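Side-chain contacts in 5-formaminoimidazole-4-carboxamide-1-(beta)-D-ribofuranosyl 5'-monophosphate synthetase (Methanocaldococcus jannaschii, PDB 2R7L), which catalyses the ATP- and formate-dependent formylation of the purine intermediate AICAR to FAICAR without folates: residues S126-L131 and V308-A313; L119-E124 and E284-G289. All blocks are in the same frame, centred on the assembly; numbering follows the deposited sequence.

Contact 1. Residues S126-L131 and V308-A313; sequences SLEGKL and VFEMSA. With ATP (adenosine-5'-triphosphate), chain E.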
ATOM      1  N   SER A 126      13.635  37.404  24.130  1.00 55.05           N
ATOM      2  CA  SER A 126      14.147  37.213  25.489  1.00 50.55           C
ATOM      3  C   SER A 126      13.684  35.900  26.123  1.00 48.36           C
ATOM      4  O   SER A 126      14.472  35.196  26.765  1.00 51.06           O
ATOM      5  CB  SER A 126      13.743  38.394  26.376  1.00 57.13           C
ATOM      6  OG  SER A 126      12.501  38.940  25.958  1.00 59.19           O
ATOM      7  N   LEU A 127      12.403  35.576  25.946  1.00 48.04           N
ATOM      8  CA  LEU A 127      11.849  34.308  26.440  1.00 44.52           C
ATOM      9  C   LEU A 127      12.492  33.114  25.739  1.00 43.87           C
ATOM     10  O   LEU A 127      12.906  32.138  26.378  1.00 37.51           O
ATOM     11  CB  LEU A 127      10.335  34.282  26.238  1.00 43.56           C
ATOM     12  CG  LEU A 127       9.546  35.320  27.037  1.00 40.98           C
ATOM     13  CD1 LEU A 127       8.076  35.247  26.685  1.00 41.72           C
ATOM     14  CD2 LEU A 127       9.759  35.105  28.533  1.00 36.45           C
ATOM     15  N   GLU A 128      12.588  33.213  24.418  1.00 47.20           N
ATOM     16  CA  GLU A 128      13.192  32.175  23.594  1.00 46.00           C
ATOM     17  C   GLU A 128      14.631  31.897  24.029  1.00 48.77           C
ATOM     18  O   GLU A 128      15.020  30.738  24.239  1.00 46.34           O
ATOM     19  CB  GLU A 128      13.158  32.614  22.130  1.00 50.28           C
ATOM     20  CG  GLU A 128      12.912  31.497  21.153  1.00 57.05           C
ATOM     21  CD  GLU A 128      12.909  31.978  19.718  1.00 61.21           C
ATOM     22  OE1 GLU A 128      14.004  32.236  19.175  1.00 67.37           O
ATOM     23  OE2 GLU A 128      11.814  32.089  19.130  1.00 65.27           O
ATOM     24  N   GLY A 129      15.419  32.965  24.173  1.00 47.22           N
ATOM     25  CA  GLY A 129      16.813  32.837  24.588  1.00 35.59           C
ATOM     26  C   GLY A 129      16.932  32.305  26.000  1.00 38.75           C
ATOM     27  O   GLY A 129      17.830  31.519  26.309  1.00 42.66           O
ATOM     28  N   LYS A 130      16.018  32.737  26.861  1.00 46.23           N
ATOM     29  CA  LYS A 130      15.940  32.229  28.229  1.00 49.06           C
ATOM     30  C   LYS A 130      15.733  30.721  28.195  1.00 49.15           C
ATOM     31  O   LYS A 130      16.470  29.962  28.830  1.00 53.82           O
ATOM     32  CB  LYS A 130      14.788  32.913  28.973  1.00 52.43           C
ATOM     33  CG  LYS A 130      14.590  32.461  30.412  1.00 52.83           C
ATOM     34  CD  LYS A 130      13.583  33.365  31.120  1.00 56.05           C
ATOM     35  CE  LYS A 130      13.242  32.851  32.512  1.00 63.02           C
ATOM     36  NZ  LYS A 130      14.456  32.587  33.337  1.00 65.65           N
ATOM     37  N   LEU A 131      14.733  30.294  27.431  1.00 48.63           N
ATOM     38  CA  LEU A 131      14.420  28.873  27.283  1.00 43.94           C
ATOM     39  C   LEU A 131      15.615  28.061  26.774  1.00 39.64           C
ATOM     40  O   LEU A 131      16.010  27.063  27.387  1.00 45.74           O
ATOM     41  CB  LEU A 131      13.215  28.704  26.352  1.00 44.34           C
ATOM     42  CG  LEU A 131      12.707  27.296  26.023  1.00 44.81           C
ATOM     43  CD1 LEU A 131      12.594  26.410  27.265  1.00 43.88           C
ATOM     44  CD2 LEU A 131      11.371  27.409  25.316  1.00 43.92           C
ATOM     45  N   VAL A 308      21.665  26.722  17.631  1.00 22.89           N
ATOM     46  CA  VAL A 308      20.308  27.101  17.263  1.00 34.63           C
ATOM     47  C   VAL A 308      20.071  28.605  17.342  1.00 37.11           C
ATOM     48  O   VAL A 308      20.195  29.227  18.398  1.00 38.92           O
ATOM     49  CB  VAL A 308      19.214  26.249  17.998  1.00 34.70           C
ATOM     50  CG1 VAL A 308      19.829  25.391  19.066  1.00 33.81           C
ATOM     51  CG2 VAL A 308      18.118  27.128  18.570  1.00 29.90           C
ATOM     52  N   PHE A 309      19.741  29.182  16.192  1.00 33.27           N
ATOM     53  CA  PHE A 309      19.579  30.612  16.071  1.00 35.11           C
ATOM     54  C   PHE A 309      18.112  30.991  16.137  1.00 43.02           C
ATOM     55  O   PHE A 309      17.769  32.168  16.249  1.00 37.42           O
ATOM     56  CB  PHE A 309      20.196  31.098  14.760  1.00 36.62           C
ATOM     57  CG  PHE A 309      19.549  30.523  13.523  1.00 33.25           C
ATOM     58  CD1 PHE A 309      18.410  31.106  12.989  1.00 28.29           C
ATOM     59  CD2 PHE A 309      20.102  29.420  12.880  1.00 31.19           C
ATOM     60  CE1 PHE A 309      17.815  30.595  11.840  1.00 29.30           C
ATOM     61  CE2 PHE A 309      19.515  28.902  11.725  1.00 26.59           C
ATOM     62  CZ  PHE A 309      18.371  29.493  11.206  1.00 29.67           C
ATOM     63  N   GLU A 310      17.244  29.988  16.053  1.00 41.00           N
ATOM     64  CA  GLU A 310      15.808  30.210  16.161  1.00 37.60           C
ATOM     65  C   GLU A 310      15.071  28.936  16.567  1.00 35.32           C
ATOM     66  O   GLU A 310      15.645  27.846  16.568  1.00 32.46           O
ATOM     67  CB  GLU A 310      15.236  30.763  14.854  1.00 36.89           C
ATOM     68  CG  GLU A 310      15.098  32.277  14.826  1.00 49.19           C
ATOM     69  CD  GLU A 310      14.123  32.809  15.872  1.00 53.37           C
ATOM     70  OE1 GLU A 310      14.150  34.027  16.144  1.00 59.95           O
ATOM     71  OE2 GLU A 310      13.327  32.017  16.419  1.00 58.38           O
ATOM     72  N   MET A 311      13.800  29.094  16.921  1.00 34.88           N
ATOM     73  CA  MET A 311      12.947  27.968  17.269  1.00 36.26           C
ATOM     74  C   MET A 311      11.479  28.341  17.136  1.00 38.50           C
ATOM     75  O   MET A 311      11.128  29.524  17.105  1.00 35.92           O
ATOM     76  CB  MET A 311      13.222  27.507  18.695  1.00 39.79           C
ATOM     77  CG  MET A 311      12.734  28.483  19.744  1.00 42.39           C
ATOM     78  SD  MET A 311      12.409  27.682  21.326  1.00 53.25           S
ATOM     79  CE  MET A 311      10.734  27.100  21.062  1.00 42.62           C
ATOM     80  N   SER A 312      10.627  27.321  17.049  1.00 35.15           N
ATOM     81  CA  SER A 312       9.180  27.511  17.048  1.00 36.97           C
ATOM     82  C   SER A 312       8.565  26.585  18.089  1.00 41.03           C
ATOM     83  O   SER A 312       9.139  25.544  18.421  1.00 37.65           O
ATOM     84  CB  SER A 312       8.597  27.211  15.675  1.00 40.04           C
ATOM     85  OG  SER A 312       9.274  27.948  14.673  1.00 53.41           O
ATOM     86  N   ALA A 313       7.405  26.969  18.613  1.00 43.24           N
ATOM     87  CA  ALA A 313       6.751  26.192  19.659  1.00 47.70           C
ATOM     88  C   ALA A 313       5.518  25.506  19.087  1.00 51.69           C
ATOM     89  O   ALA A 313       4.804  24.786  19.785  1.00 53.71           O
ATOM     90  CB  ALA A 313       6.382  27.083  20.832  1.00 49.56           C
TER
HETATM   91  PG  ATP E 400      11.931  32.477   9.090  1.00 56.33           P
HETATM   92  O1G ATP E 400      10.580  32.266   9.736  1.00 53.25           O
HETATM   93  O2G ATP E 400      12.864  31.287   9.191  1.00 46.99           O
HETATM   94  O3G ATP E 400      11.851  33.080   7.707  1.00 56.65           O
HETATM   95  PB  ATP E 400      13.184  33.391  11.482  1.00 47.22           P
HETATM   96  O1B ATP E 400      12.743  32.031  11.963  1.00 49.54           O
HETATM   97  O2B ATP E 400      12.839  34.599  12.325  1.00 50.83           O
HETATM   98  O3B ATP E 400      12.617  33.645   9.987  1.00 49.13           O
HETATM   99  PA  ATP E 400      15.807  34.562  11.303  1.00 40.04           P
HETATM  100  O1A ATP E 400      16.476  34.623  12.651  1.00 36.87           O
HETATM  101  O2A ATP E 400      15.127  35.758  10.694  1.00 40.82           O
HETATM  102  O3A ATP E 400      14.788  33.300  11.304  1.00 46.35           O
HETATM  103  O5' ATP E 400      16.915  34.056  10.263  1.00 38.31           O
HETATM  104  C5' ATP E 400      16.710  34.252   8.874  1.00 38.81           C
HETATM  105  C4' ATP E 400      17.906  33.664   8.143  1.00 39.60           C
HETATM  106  O4' ATP E 400      19.090  34.412   8.439  1.00 36.02           O
HETATM  107  C3' ATP E 400      18.212  32.239   8.570  1.00 39.04           C
HETATM  108  O3' ATP E 400      17.452  31.281   7.827  1.00 46.13           O
HETATM  109  C2' ATP E 400      19.700  32.125   8.305  1.00 39.09           C
HETATM  110  O2' ATP E 400      19.937  31.773   6.942  1.00 36.32           O
HETATM  111  C1' ATP E 400      20.219  33.539   8.540  1.00 31.08           C
HETATM  112  N9  ATP E 400      20.730  33.606   9.922  1.00 32.87           N
HETATM  113  C8  ATP E 400      19.981  33.885  11.006  1.00 29.06           C
HETATM  114  N7  ATP E 400      20.734  33.858  12.133  1.00 31.25           N
HETATM  115  C5  ATP E 400      21.999  33.573  11.769  1.00 31.49           C
HETATM  116  C6  ATP E 400      23.292  33.410  12.467  1.00 30.22           C
HETATM  117  N6  ATP E 400      23.389  33.543  13.813  1.00 30.68           N
HETATM  118  N1  ATP E 400      24.367  33.103  11.714  1.00 33.53           N
HETATM  119  C2  ATP E 400      24.283  32.960  10.372  1.00 30.45           C
HETATM  120  N3  ATP E 400      23.144  33.106   9.676  1.00 28.55           N
HETATM  121  C4  ATP E 400      21.987  33.394  10.309  1.00 29.35           C
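Glu-128 reaches from helix 125-135 to the strand end at Glu-310 and Met-311. Its CB points toward the strand; beyond it, CG rests 3.3 Å from CG of Met-311 and also touches SD, the two side chains running antiparallel alongside one another. CD comes 3.3 Å from OE2 of Glu-310. At the tip, OE1 stands 2.8 Å from that same Glu-310 OE2, two acceptors with no hydrogen bond between them and the carboxylate planes 89° apart. OE2 likewise faces only acceptors across the contact, Glu-310 OE2 at 3.1 Å and the Met-311 carbonyl O at 3.3 Å. In this ATP-grasp enzyme the strand closes one side of the nucleotide site: CG of Glu-310 is 3.5 Å from O1A of ATP, and Glu-310 and Gln-297 are predicted magnesium ligands. A classic beta bulge lies at Phe-309 and Glu-310, both opposite Gln-297 of strand 292-300. Bent at chi2 (-63°), the Glu-310 chain brings OE2 back to accept from the backbone N of the next residue, Met-311, at 3.0 Å, on the anti side and 23° out of the carboxylate plane. A leucine in place of Glu-310 would probably leave Met-311 N without this acceptor and cost the predicted metal site a carboxylate. Farther along the helix, Leu-131 lies roughly perpendicular to Met-311, CD2 4.1 Å from SD.

Contact 2. Residues L119-E124 and E284-G289; sequences LRWESE and ELVPPG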
ATOM      1  N   LEU A 119       3.107  29.854  23.131  1.00 35.47           N
ATOM      2  CA  LEU A 119       3.207  30.543  21.858  1.00 41.00           C
ATOM      3  C   LEU A 119       3.836  31.922  22.047  1.00 47.33           C
ATOM      4  O   LEU A 119       4.341  32.526  21.099  1.00 41.53           O
ATOM      5  CB  LEU A 119       1.828  30.667  21.198  1.00 39.52           C
ATOM      6  CG  LEU A 119       1.110  29.362  20.812  1.00 44.65           C
ATOM      7  CD1 LEU A 119      -0.202  29.663  20.104  1.00 36.22           C
ATOM      8  CD2 LEU A 119       1.991  28.474  19.946  1.00 35.32           C
ATOM      9  N   ARG A 120       3.800  32.410  23.280  1.00 46.52           N
ATOM     10  CA  ARG A 120       4.339  33.719  23.599  1.00 49.44           C
ATOM     11  C   ARG A 120       5.851  33.632  23.761  1.00 49.01           C
ATOM     12  O   ARG A 120       6.573  34.581  23.475  1.00 51.01           O
ATOM     13  CB  ARG A 120       3.692  34.266  24.870  1.00 48.36           C
ATOM     14  CG  ARG A 120       3.606  35.771  24.884  1.00 51.09           C
ATOM     15  CD  ARG A 120       2.901  36.282  26.114  1.00 49.88           C
ATOM     16  NE  ARG A 120       1.505  36.659  25.883  1.00 47.49           N
ATOM     17  CZ  ARG A 120       1.091  37.498  24.939  1.00 38.21           C
ATOM     18  NH1 ARG A 120      -0.197  37.789  24.836  1.00 46.35           N
ATOM     19  NH2 ARG A 120       1.954  38.036  24.087  1.00 38.88           N
ATOM     20  N   TRP A 121       6.326  32.476  24.204  1.00 45.91           N
ATOM     21  CA  TRP A 121       7.754  32.248  24.349  1.00 48.69           C
ATOM     22  C   TRP A 121       8.478  32.072  23.012  1.00 53.94           C
ATOM     23  O   TRP A 121       9.707  32.012  22.970  1.00 54.10           O
ATOM     24  CB  TRP A 121       7.999  31.046  25.255  1.00 45.18           C
ATOM     25  CG  TRP A 121       7.751  31.349  26.698  1.00 48.01           C
ATOM     26  CD1 TRP A 121       6.575  31.762  27.265  1.00 47.68           C
ATOM     27  CD2 TRP A 121       8.704  31.271  27.764  1.00 44.55           C
ATOM     28  NE1 TRP A 121       6.741  31.941  28.617  1.00 47.58           N
ATOM     29  CE2 TRP A 121       8.038  31.648  28.948  1.00 45.64           C
ATOM     30  CE3 TRP A 121      10.056  30.918  27.831  1.00 45.52           C
ATOM     31  CZ2 TRP A 121       8.680  31.681  30.184  1.00 48.00           C
ATOM     32  CZ3 TRP A 121      10.693  30.947  29.059  1.00 47.55           C
ATOM     33  CH2 TRP A 121      10.005  31.327  30.219  1.00 48.56           C
ATOM     34  N   GLU A 122       7.718  31.996  21.922  1.00 53.16           N
ATOM     35  CA  GLU A 122       8.315  31.878  20.591  1.00 55.86           C
ATOM     36  C   GLU A 122       8.293  33.228  19.894  1.00 50.07           C
ATOM     37  O   GLU A 122       8.969  33.433  18.891  1.00 53.28           O
ATOM     38  CB  GLU A 122       7.576  30.837  19.735  1.00 52.30           C
ATOM     39  CG  GLU A 122       6.214  31.307  19.219  1.00 53.53           C
ATOM     40  CD  GLU A 122       5.640  30.428  18.114  1.00 54.16           C
ATOM     41  OE1 GLU A 122       4.544  30.761  17.609  1.00 54.19           O
ATOM     42  OE2 GLU A 122       6.277  29.413  17.749  1.00 43.80           O
ATOM     43  N   SER A 123       7.507  34.150  20.434  1.00 54.74           N
ATOM     44  CA  SER A 123       7.342  35.461  19.827  1.00 59.24           C
ATOM     45  C   SER A 123       8.360  36.450  20.374  1.00 59.05           C
ATOM     46  O   SER A 123       8.756  37.384  19.684  1.00 57.09           O
ATOM     47  CB  SER A 123       5.933  35.990  20.090  1.00 64.90           C
ATOM     48  OG  SER A 123       5.715  36.149  21.483  1.00 66.13           O
ATOM     49  N   GLU A 124       8.776  36.239  21.619  1.00 55.39           N
ATOM     50  CA  GLU A 124       9.664  37.168  22.298  1.00 57.50           C
ATOM     51  C   GLU A 124      11.078  36.623  22.395  1.00 55.34           C
ATOM     52  O   GLU A 124      11.313  35.563  22.978  1.00 52.15           O
ATOM     53  CB  GLU A 124       9.117  37.512  23.686  1.00 63.17           C
ATOM     54  CG  GLU A 124       7.780  38.243  23.642  1.00 69.54           C
ATOM     55  CD  GLU A 124       7.080  38.279  24.987  1.00 78.00           C
ATOM     56  OE1 GLU A 124       5.891  38.673  25.030  1.00 80.61           O
ATOM     57  OE2 GLU A 124       7.714  37.912  25.999  1.00 78.79           O
ATOM     58  N   GLU A 284       9.166  22.882  33.026  1.00 60.18           N
ATOM     59  CA  GLU A 284       9.369  23.709  34.217  1.00 56.70           C
ATOM     60  C   GLU A 284       8.936  25.155  34.005  1.00 53.64           C
ATOM     61  O   GLU A 284       8.256  25.732  34.850  1.00 55.65           O
ATOM     62  CB  GLU A 284      10.837  23.685  34.642  1.00 56.68           C
ATOM     63  CG  GLU A 284      11.385  22.310  34.966  1.00 60.03           C
ATOM     64  CD  GLU A 284      12.882  22.336  35.187  1.00 65.03           C
ATOM     65  OE1 GLU A 284      13.462  23.439  35.115  1.00 70.46           O
ATOM     66  OE2 GLU A 284      13.482  21.266  35.427  1.00 66.21           O
ATOM     67  N   LEU A 285       9.324  25.736  32.872  1.00 52.61           N
ATOM     68  CA  LEU A 285       9.107  27.161  32.633  1.00 48.87           C
ATOM     69  C   LEU A 285       7.713  27.520  32.132  1.00 50.44           C
ATOM     70  O   LEU A 285       7.206  28.606  32.434  1.00 51.14           O
ATOM     71  CB  LEU A 285      10.166  27.726  31.677  1.00 51.30           C
ATOM     72  CG  LEU A 285      11.648  27.484  31.995  1.00 50.42           C
ATOM     73  CD1 LEU A 285      12.527  28.260  31.015  1.00 51.12           C
ATOM     74  CD2 LEU A 285      11.989  27.851  33.437  1.00 51.41           C
ATOM     75  N   VAL A 286       7.093  26.634  31.351  1.00 44.90           N
ATOM     76  CA  VAL A 286       5.747  26.915  30.839  1.00 43.14           C
ATOM     77  C   VAL A 286       4.859  25.664  30.792  1.00 51.88           C
ATOM     78  O   VAL A 286       4.622  25.119  29.715  1.00 49.45           O
ATOM     79  CB  VAL A 286       5.783  27.520  29.411  1.00 41.89           C
ATOM     80  CG1 VAL A 286       4.651  28.518  29.230  1.00 37.52           C
ATOM     81  CG2 VAL A 286       7.128  28.165  29.120  1.00 40.30           C
ATOM     82  N   PRO A 287       4.344  25.225  31.956  1.00 54.66           N
ATOM     83  CA  PRO A 287       3.580  23.973  32.030  1.00 50.94           C
ATOM     84  C   PRO A 287       2.351  23.962  31.116  1.00 48.07           C
ATOM     85  O   PRO A 287       1.653  24.979  31.002  1.00 45.32           O
ATOM     86  CB  PRO A 287       3.161  23.904  33.503  1.00 55.09           C
ATOM     87  CG  PRO A 287       4.161  24.765  34.222  1.00 52.25           C
ATOM     88  CD  PRO A 287       4.441  25.885  33.270  1.00 51.20           C
ATOM     89  N   PRO A 288       2.076  22.813  30.465  1.00 45.33           N
ATOM     90  CA  PRO A 288       2.812  21.546  30.541  1.00 47.04           C
ATOM     91  C   PRO A 288       4.047  21.446  29.645  1.00 48.89           C
ATOM     92  O   PRO A 288       4.646  20.374  29.546  1.00 50.81           O
ATOM     93  CB  PRO A 288       1.775  20.526  30.080  1.00 49.46           C
ATOM     94  CG  PRO A 288       0.927  21.280  29.120  1.00 43.97           C
ATOM     95  CD  PRO A 288       0.898  22.709  29.588  1.00 45.89           C
ATOM     96  N   GLY A 289       4.427  22.543  29.000  1.00 46.52           N
ATOM     97  CA  GLY A 289       5.622  22.544  28.164  1.00 42.01           C
ATOM     98  C   GLY A 289       5.287  22.513  26.687  1.00 43.89           C
ATOM     99  O   GLY A 289       4.296  23.106  26.251  1.00 37.08           O
TER
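The indole of Trp-121 carries CG2 of Val-286 on one face, 3.6 Å above the ring plane, and Leu-127 of helix 125-135 over the other, so it is sandwiched between the two. The valine makes a CH-pi contact to the five-membered ring: the methyl lies 3.7 Å from that ring's centroid and only 13° off its normal, with CE2 and CD2 the nearest ring atoms. CG1, the other branch of the valine, comes near NE1 at 4.1 Å. At the six-membered end Leu-285 approaches obliquely, its CD1 3.8 Å from Trp-121 CZ3 and its CB 3.9 Å from Trp-121 CH2. CG of Trp-121 is anti to its carbonyl carbon (chi1 -75°), which turns the indole toward the end of helix 268-285. Leu-285 closes that helix and Val-286 is the first residue to leave helical angles, so the ring spans the helix end and the start of the loop that follows. That loop continues through Pro-287 and a cis peptide bond before Pro-288. Residues 119-124 are the end of the loop that leads from helix 101-106 into helix 125-135 of this ATP-grasp enzyme. Trp-121 also touches Leu-131 of helix 125-135, which places the indole between two helices. Within the loop, Arg-120 O accepts from both Ser-123 OG (2.7 Å) and Ser-123 N (3.2 Å), from one face of its plane. On the Val-286 side, Ile-118 packs against the valine.

In the fold
The centres of contacts 1 and 2 lie about 10 Å apart, on the same side of the chain's centre. Along the sequence their segments alternate: 119-124, 126-131, 284-289, 308-313, so the loop of contact 2 runs almost directly into helix 125-135 of contact 1, and helix 268-285 precedes strand 306-312, an outermost strand of the five-stranded antiparallel sheet. The two contacts also meet directly, since Glu-122 OE2 probably accepts a hydrogen bond from Ala-313 N at 2.8 Å. All four segments belong to the ATP-grasp part of the chain. Contact 1 lies at the ATP and predicted magnesium site; contact 2, its Trp-121 side chain about 10 Å from that of Glu-310, joins the helix 268-285 end to the loop before helix 125-135 next to it.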